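PDB 6LSU: intracellular protein transport protein USO1 from Saccharomyces cerevisiae S288c, which is required for the transport of proteins from the endoplasmic reticulum to the Golgi complex, acting as a membrane tether. Local coordinates for residues A[670-676]-A[699-703]; A[181-185]-A[216-221]. All coordinates share one frame; numbering follows the deposited sequence.

How the contacts relate
Both contacts lie in the globular head of USO1, the part that precedes the rod-like coiled-coil tail in the full protein. Along the chain contact 2 comes first and is complete before contact 1 begins. It joins helices 178-187 and 204-218 within the third ARM repeat and reaches the start of the fourth. Contact 1 follows the tenth and last ARM repeat, pairing the C-terminal part of helix 660-673 and the residues after it with the loop that enters helix 703-711. The two share no helix or strand, lie on opposite sides of the chain's centre, and have centres about 47 Å apart and nearest atoms about 29 Å apart. They therefore represent separate local packing within one elongated helical head.

Contact 1. Residues A[670-676]-A[699-703]; sequences FKKDSYF and VYFST
F701 projects its ring against residues 670-676, where it meets F670, Y675 and F676. The F676 ring points its edge at the F701 face in a T-shaped pair, with planes at 90° and centroids 5.4 Å apart; F676 CD1 sits over the centre of that face. The backbone sets F676 CB over this face too, 4.0 Å from F701 CZ, and a chi1 of -175° swings the ring so that its CD1 edge points at it. F670 arrives from the opposite direction and touches obliquely through its far end, F670 CZ being 3.8 Å from F701 CE1. F670 and F676 pack on each other, F676 CB over the F670 face near its rim and F670 CE2 likewise over the F676 face, completing a three-ring aromatic cluster. Y675 CB adds an in-plane contact at the rim of F701.

The tyrosines make a second edge-to-face pair beside the cluster. The CD2/CE2 edge of Y675 approaches one face of Y700, with centroids 4.7 Å apart and planes at 87°. No hydrogen bond joins the two segments, which meet through apolar, mainly aromatic, contacts.

Helix 703-711 closes over the cluster through F705, I706 and F709, the last meeting both F670 and F676 edge-to-face. Helix 577-590 packs on Y700 and F701, while helix 622-637 lies against F670 and Y675.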
ATOM      1  N   PHE A 670     -16.795  -2.615  28.837  1.00 91.30           N
ATOM      2  CA  PHE A 670     -16.033  -1.787  27.864  1.00 83.83           C
ATOM      3  C   PHE A 670     -15.409  -2.685  26.785  1.00 80.24           C
ATOM      4  O   PHE A 670     -15.493  -2.331  25.591  1.00 71.13           O
ATOM      5  CB  PHE A 670     -14.949  -0.974  28.578  1.00 79.92           C
ATOM      6  CG  PHE A 670     -14.053  -0.184  27.659  1.00 79.41           C
ATOM      7  CD1 PHE A 670     -14.526   0.940  26.998  1.00 74.91           C
ATOM      8  CD2 PHE A 670     -12.762  -0.614  27.399  1.00 77.04           C
ATOM      9  CE1 PHE A 670     -13.702   1.660  26.147  1.00 77.86           C
ATOM     10  CE2 PHE A 670     -11.948   0.099  26.534  1.00 79.28           C
ATOM     11  CZ  PHE A 670     -12.409   1.247  25.929  1.00 75.08           C
ATOM     12  N   LYS A 671     -14.783  -3.783  27.217  1.00 80.53           N
ATOM     13  CA  LYS A 671     -14.197  -4.819  26.331  1.00 89.06           C
ATOM     14  C   LYS A 671     -15.304  -5.390  25.435  1.00 86.14           C
ATOM     15  O   LYS A 671     -15.093  -5.411  24.216  1.00 98.26           O
ATOM     16  CB  LYS A 671     -13.473  -5.903  27.151  1.00 95.52           C
ATOM     17  CG  LYS A 671     -12.409  -6.703  26.399  1.00 99.38           C
ATOM     18  CD  LYS A 671     -12.528  -6.609  24.865  1.00107.46           C
ATOM     19  CE  LYS A 671     -11.602  -7.511  24.069  1.00106.73           C
ATOM     20  NZ  LYS A 671     -10.220  -6.976  23.985  1.00100.64           N
ATOM     21  N   LYS A 672     -16.462  -5.785  25.981  1.00 94.91           N
ATOM     22  CA  LYS A 672     -17.435  -6.655  25.251  1.00 95.36           C
ATOM     23  C   LYS A 672     -18.582  -5.879  24.587  1.00 87.25           C
ATOM     24  O   LYS A 672     -19.104  -6.404  23.622  1.00102.08           O
ATOM     25  CB  LYS A 672     -18.047  -7.728  26.157  1.00 96.33           C
ATOM     26  CG  LYS A 672     -17.115  -8.385  27.169  1.00104.39           C
ATOM     27  CD  LYS A 672     -15.958  -9.202  26.601  1.00115.80           C
ATOM     28  CE  LYS A 672     -16.351 -10.284  25.608  1.00120.30           C
ATOM     29  NZ  LYS A 672     -15.966  -9.937  24.217  1.00122.04           N
ATOM     30  N   ASP A 673     -18.997  -4.706  25.058  1.00100.05           N
ATOM     31  CA  ASP A 673     -20.315  -4.134  24.647  1.00110.25           C
ATOM     32  C   ASP A 673     -20.214  -2.640  24.277  1.00106.50           C
ATOM     33  O   ASP A 673     -21.269  -1.985  24.200  1.00112.53           O
ATOM     34  CB  ASP A 673     -21.371  -4.387  25.736  1.00113.03           C
ATOM     35  CG  ASP A 673     -22.816  -4.275  25.271  1.00121.00           C
ATOM     36  OD1 ASP A 673     -23.048  -4.213  24.038  1.00126.46           O
ATOM     37  OD2 ASP A 673     -23.704  -4.251  26.150  1.00123.56           O
ATOM     38  N   SER A 674     -19.017  -2.113  23.995  1.00105.47           N
ATOM     39  CA  SER A 674     -18.811  -0.682  23.628  1.00 99.50           C
ATOM     40  C   SER A 674     -18.247  -0.551  22.211  1.00 93.03           C
ATOM     41  O   SER A 674     -18.018  -1.580  21.551  1.00 91.46           O
ATOM     42  CB  SER A 674     -17.895  -0.005  24.611  1.00 98.28           C
ATOM     43  OG  SER A 674     -16.609  -0.599  24.564  1.00 93.43           O
ATOM     44  N   TYR A 675     -17.999   0.687  21.777  1.00 90.81           N
ATOM     45  CA  TYR A 675     -17.229   1.003  20.545  1.00 78.52           C
ATOM     46  C   TYR A 675     -15.915   0.220  20.521  1.00 76.84           C
ATOM     47  O   TYR A 675     -15.520  -0.321  19.471  1.00 78.34           O
ATOM     48  CB  TYR A 675     -16.910   2.482  20.455  1.00 72.49           C
ATOM     49  CG  TYR A 675     -18.043   3.294  19.894  1.00 81.60           C
ATOM     50  CD1 TYR A 675     -19.205   3.506  20.608  1.00 83.63           C
ATOM     51  CD2 TYR A 675     -17.950   3.859  18.639  1.00 87.35           C
ATOM     52  CE1 TYR A 675     -20.248   4.258  20.086  1.00 89.86           C
ATOM     53  CE2 TYR A 675     -18.980   4.618  18.107  1.00 95.70           C
ATOM     54  CZ  TYR A 675     -20.146   4.810  18.825  1.00 86.31           C
ATOM     55  OH  TYR A 675     -21.158   5.571  18.321  1.00 79.16           O
ATOM     56  N   PHE A 676     -15.241   0.120  21.655  1.00 70.57           N
ATOM     57  CA  PHE A 676     -13.951  -0.599  21.704  1.00 73.17           C
ATOM     58  C   PHE A 676     -14.150  -2.012  21.176  1.00 80.46           C
ATOM     59  O   PHE A 676     -13.279  -2.523  20.431  1.00 96.60           O
ATOM     60  CB  PHE A 676     -13.392  -0.655  23.113  1.00 73.07           C
ATOM     61  CG  PHE A 676     -12.024  -1.267  23.220  1.00 70.15           C
ATOM     62  CD1 PHE A 676     -10.883  -0.494  23.005  1.00 72.86           C
ATOM     63  CD2 PHE A 676     -11.870  -2.596  23.582  1.00 66.41           C
ATOM     64  CE1 PHE A 676      -9.610  -1.052  23.124  1.00 73.80           C
ATOM     65  CE2 PHE A 676     -10.595  -3.134  23.753  1.00 69.20           C
ATOM     66  CZ  PHE A 676      -9.465  -2.379  23.489  1.00 64.84           C
ATOM     67  N   VAL A 699     -13.194   5.413  13.260  1.00 71.22           N
ATOM     68  CA  VAL A 699     -11.888   5.306  13.967  1.00 72.57           C
ATOM     69  C   VAL A 699     -12.077   6.079  15.264  1.00 65.20           C
ATOM     70  O   VAL A 699     -12.334   7.323  15.179  1.00 58.42           O
ATOM     71  CB  VAL A 699     -10.717   5.848  13.109  1.00 71.20           C
ATOM     72  CG1 VAL A 699      -9.412   5.944  13.880  1.00 67.22           C
ATOM     73  CG2 VAL A 699     -10.518   4.997  11.865  1.00 74.49           C
ATOM     74  N   TYR A 700     -11.841   5.428  16.391  1.00 61.85           N
ATOM     75  CA  TYR A 700     -12.072   6.015  17.740  1.00 72.28           C
ATOM     76  C   TYR A 700     -10.813   5.911  18.614  1.00 67.24           C
ATOM     77  O   TYR A 700     -10.468   6.878  19.277  1.00 77.32           O
ATOM     78  CB  TYR A 700     -13.302   5.296  18.331  1.00 71.67           C
ATOM     79  CG  TYR A 700     -14.514   5.403  17.431  1.00 64.08           C
ATOM     80  CD1 TYR A 700     -15.077   6.636  17.148  1.00 66.41           C
ATOM     81  CD2 TYR A 700     -15.038   4.297  16.792  1.00 64.33           C
ATOM     82  CE1 TYR A 700     -16.144   6.765  16.281  1.00 65.76           C
ATOM     83  CE2 TYR A 700     -16.113   4.418  15.912  1.00 66.77           C
ATOM     84  CZ  TYR A 700     -16.680   5.653  15.687  1.00 65.94           C
ATOM     85  OH  TYR A 700     -17.734   5.799  14.842  1.00 89.58           O
ATOM     86  N   PHE A 701     -10.162   4.751  18.605  1.00 64.39           N
ATOM     87  CA  PHE A 701      -9.062   4.383  19.518  1.00 65.16           C
ATOM     88  C   PHE A 701      -7.716   4.383  18.782  1.00 61.74           C
ATOM     89  O   PHE A 701      -7.534   3.663  17.850  1.00 64.11           O
ATOM     90  CB  PHE A 701      -9.346   3.014  20.139  1.00 70.30           C
ATOM     91  CG  PHE A 701     -10.637   3.025  20.907  1.00 74.24           C
ATOM     92  CD1 PHE A 701     -10.655   3.415  22.237  1.00 81.78           C
ATOM     93  CD2 PHE A 701     -11.839   2.773  20.276  1.00 74.47           C
ATOM     94  CE1 PHE A 701     -11.846   3.503  22.943  1.00 79.03           C
ATOM     95  CE2 PHE A 701     -13.027   2.868  20.976  1.00 81.73           C
ATOM     96  CZ  PHE A 701     -13.032   3.223  22.310  1.00 81.43           C
ATOM     97  N   SER A 702      -6.777   5.187  19.253  1.00 62.73           N
ATOM     98  CA  SER A 702      -5.334   5.031  18.983  1.00 59.22           C
ATOM     99  C   SER A 702      -4.895   3.621  19.367  1.00 61.34           C
ATOM    100  O   SER A 702      -5.282   3.127  20.460  1.00 55.69           O
ATOM    101  CB  SER A 702      -4.513   6.007  19.706  1.00 62.75           C
ATOM    102  OG  SER A 702      -3.191   5.512  19.796  1.00 62.11           O
ATOM    103  N   THR A 703      -4.093   3.028  18.481  1.00 62.85           N
ATOM    104  CA  THR A 703      -3.558   1.658  18.602  1.00 64.17           C
ATOM    105  C   THR A 703      -2.782   1.525  19.914  1.00 61.84           C
ATOM    106  O   THR A 703      -2.793   0.443  20.563  1.00 69.34           O
ATOM    107  CB  THR A 703      -2.692   1.295  17.392  1.00 65.93           C
ATOM    108  OG1 THR A 703      -2.197   0.015  17.789  1.00 67.78           O
ATOM    109  CG2 THR A 703      -1.590   2.288  17.085  1.00 70.12           C
TER

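Contact 2. Residues A[181-185]-A[216-221]; sequences ARSAL and AVVNDS
R182 and V217 bring their CA atoms to 6.3 Å, the nearest CA pair between 181-185 and 216-221. N219 is the first residue off helix 204-218 and lies within a type II beta turn from V218 to S221, closed by the S221 N to V218 O bond. The chain thus curls round the guanidinium of R182.

The arginine runs out extended over its first two torsions (chi1 -178°), then bends at chi3 (-66°) to present NE and NH2 to the carbonyls of the final helical turn. NE donates to V217 O at 2.8 Å, a bond tilted somewhat from the guanidinium plane. NH2 donates to A216 O at 3.1 Å, this oxygen lying in the guanidinium plane. N219 O sits above one face, close to NH2 but too poorly angled for a hydrogen bond. A water accepts from NH2 and, more weakly, from N219 ND2. The helix dipole would probably favour a positive group here. Replacement of R182 by a leucine would remove both N-H donors and is likely to leave the A216 and V217 carbonyls without these partners. Nearby, R182 CD rests 3.4 Å from S221 OG, which caps the start of helix 222-229, while L185 CD1 meets V217 CG2 at 4.1 Å.

M174 of helix 160-174 also touches R182. The contact joins two helices of the third ARM repeat, and R182 reaches V224 beyond the turn into the fourth, in keeping with the helical repeat architecture of an armadillo solenoid.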
ATOM      1  N   ALA A 181       5.031 -25.610 -17.701  1.00 82.02           N
ATOM      2  CA  ALA A 181       5.605 -24.737 -18.758  1.00 74.84           C
ATOM      3  C   ALA A 181       6.866 -24.040 -18.204  1.00 71.36           C
ATOM      4  O   ALA A 181       7.861 -23.876 -18.951  1.00 70.26           O
ATOM      5  CB  ALA A 181       4.556 -23.746 -19.229  1.00 64.92           C
ATOM      6  N   ARG A 182       6.829 -23.615 -16.941  1.00 66.30           N
ATOM      7  CA  ARG A 182       7.965 -22.873 -16.336  1.00 74.03           C
ATOM      8  C   ARG A 182       9.091 -23.893 -16.121  1.00 72.58           C
ATOM      9  O   ARG A 182      10.222 -23.642 -16.538  1.00 70.82           O
ATOM     10  CB  ARG A 182       7.550 -22.116 -15.067  1.00 72.45           C
ATOM     11  CG  ARG A 182       8.687 -21.300 -14.460  1.00 73.78           C
ATOM     12  CD  ARG A 182       8.338 -20.671 -13.122  1.00 70.00           C
ATOM     13  NE  ARG A 182       7.296 -19.670 -13.290  1.00 69.25           N
ATOM     14  CZ  ARG A 182       6.080 -19.704 -12.746  1.00 70.15           C
ATOM     15  NH1 ARG A 182       5.713 -20.689 -11.945  1.00 71.79           N
ATOM     16  NH2 ARG A 182       5.222 -18.735 -13.014  1.00 70.54           N
ATOM     17  N   SER A 183       8.742 -25.069 -15.608  1.00 80.59           N
ATOM     18  CA  SER A 183       9.631 -26.262 -15.513  1.00 81.12           C
ATOM     19  C   SER A 183      10.339 -26.561 -16.851  1.00 77.15           C
ATOM     20  O   SER A 183      11.598 -26.554 -16.882  1.00 74.93           O
ATOM     21  CB  SER A 183       8.869 -27.449 -15.044  1.00 76.61           C
ATOM     22  OG  SER A 183       9.777 -28.456 -14.634  1.00 93.71           O
ATOM     23  N   ALA A 184       9.565 -26.779 -17.915  1.00 71.48           N
ATOM     24  CA  ALA A 184      10.067 -27.062 -19.281  1.00 79.18           C
ATOM     25  C   ALA A 184      11.005 -25.940 -19.742  1.00 78.61           C
ATOM     26  O   ALA A 184      12.083 -26.279 -20.274  1.00 79.84           O
ATOM     27  CB  ALA A 184       8.912 -27.253 -20.253  1.00 76.27           C
ATOM     28  N   LEU A 185      10.605 -24.668 -19.579  1.00 76.98           N
ATOM     29  CA  LEU A 185      11.361 -23.520 -20.161  1.00 79.26           C
ATOM     30  C   LEU A 185      12.742 -23.427 -19.505  1.00 77.51           C
ATOM     31  O   LEU A 185      13.699 -23.172 -20.245  1.00 74.94           O
ATOM     32  CB  LEU A 185      10.577 -22.211 -20.012  1.00 78.96           C
ATOM     33  CG  LEU A 185       9.550 -21.951 -21.113  1.00 77.04           C
ATOM     34  CD1 LEU A 185       8.523 -20.946 -20.647  1.00 82.81           C
ATOM     35  CD2 LEU A 185      10.240 -21.478 -22.381  1.00 74.02           C
ATOM     36  N   ALA A 216       4.754 -13.304 -16.652  1.00 55.14           N
ATOM     37  CA  ALA A 216       4.180 -14.636 -16.351  1.00 56.65           C
ATOM     38  C   ALA A 216       5.249 -15.572 -15.850  1.00 58.61           C
ATOM     39  O   ALA A 216       4.997 -16.302 -14.927  1.00 76.15           O
ATOM     40  CB  ALA A 216       3.570 -15.242 -17.581  1.00 59.31           C
ATOM     41  N   VAL A 217       6.409 -15.549 -16.460  1.00 62.82           N
ATOM     42  CA  VAL A 217       7.436 -16.585 -16.222  1.00 67.24           C
ATOM     43  C   VAL A 217       8.188 -16.263 -14.906  1.00 68.32           C
ATOM     44  O   VAL A 217       8.404 -17.228 -14.095  1.00 64.04           O
ATOM     45  CB  VAL A 217       8.342 -16.722 -17.458  1.00 62.96           C
ATOM     46  CG1 VAL A 217       9.650 -17.369 -17.114  1.00 67.90           C
ATOM     47  CG2 VAL A 217       7.637 -17.518 -18.536  1.00 68.27           C
ATOM     48  N   VAL A 218       8.569 -14.997 -14.677  1.00 61.92           N
ATOM     49  CA  VAL A 218       9.331 -14.590 -13.452  1.00 66.58           C
ATOM     50  C   VAL A 218       8.417 -14.576 -12.216  1.00 67.78           C
ATOM     51  O   VAL A 218       8.948 -14.663 -11.136  1.00 67.04           O
ATOM     52  CB  VAL A 218      10.018 -13.212 -13.558  1.00 71.96           C
ATOM     53  CG1 VAL A 218      10.748 -12.997 -14.866  1.00 70.79           C
ATOM     54  CG2 VAL A 218       9.043 -12.076 -13.334  1.00 77.16           C
ATOM     55  N   ASN A 219       7.091 -14.442 -12.369  1.00 73.85           N
ATOM     56  CA  ASN A 219       6.115 -14.397 -11.245  1.00 79.92           C
ATOM     57  C   ASN A 219       6.258 -15.641 -10.357  1.00 85.26           C
ATOM     58  O   ASN A 219       6.195 -16.758 -10.910  1.00105.27           O
ATOM     59  CB  ASN A 219       4.676 -14.299 -11.769  1.00 87.54           C
ATOM     60  CG  ASN A 219       3.685 -14.003 -10.668  1.00 80.72           C
ATOM     61  OD1 ASN A 219       3.681 -12.885 -10.146  1.00 82.59           O
ATOM     62  ND2 ASN A 219       2.920 -15.014 -10.276  1.00 75.67           N
ATOM     63  N   ASP A 220       6.415 -15.449  -9.040  1.00 85.04           N
ATOM     64  CA  ASP A 220       6.542 -16.512  -8.001  1.00 96.19           C
ATOM     65  C   ASP A 220       7.667 -17.511  -8.351  1.00 89.01           C
ATOM     66  O   ASP A 220       7.509 -18.705  -8.046  1.00 90.08           O
ATOM     67  CB  ASP A 220       5.191 -17.220  -7.789  1.00106.71           C
ATOM     68  CG  ASP A 220       4.126 -16.369  -7.105  1.00117.67           C
ATOM     69  OD1 ASP A 220       4.487 -15.588  -6.193  1.00121.55           O
ATOM     70  OD2 ASP A 220       2.934 -16.487  -7.488  1.00124.99           O
ATOM     71  N   SER A 221       8.765 -17.070  -8.970  1.00 78.78           N
ATOM     72  CA  SER A 221       9.864 -17.984  -9.381  1.00 80.08           C
ATOM     73  C   SER A 221      11.218 -17.323  -9.152  1.00 79.56           C
ATOM     74  O   SER A 221      11.779 -16.670 -10.042  1.00 77.64           O
ATOM     75  CB  SER A 221       9.683 -18.445 -10.803  1.00 82.20           C
ATOM     76  OG  SER A 221      10.790 -19.218 -11.237  1.00 88.29           O
TER
HETATM   77  O   HOH W   1       2.201 -17.672 -12.342  1.00 76.20           O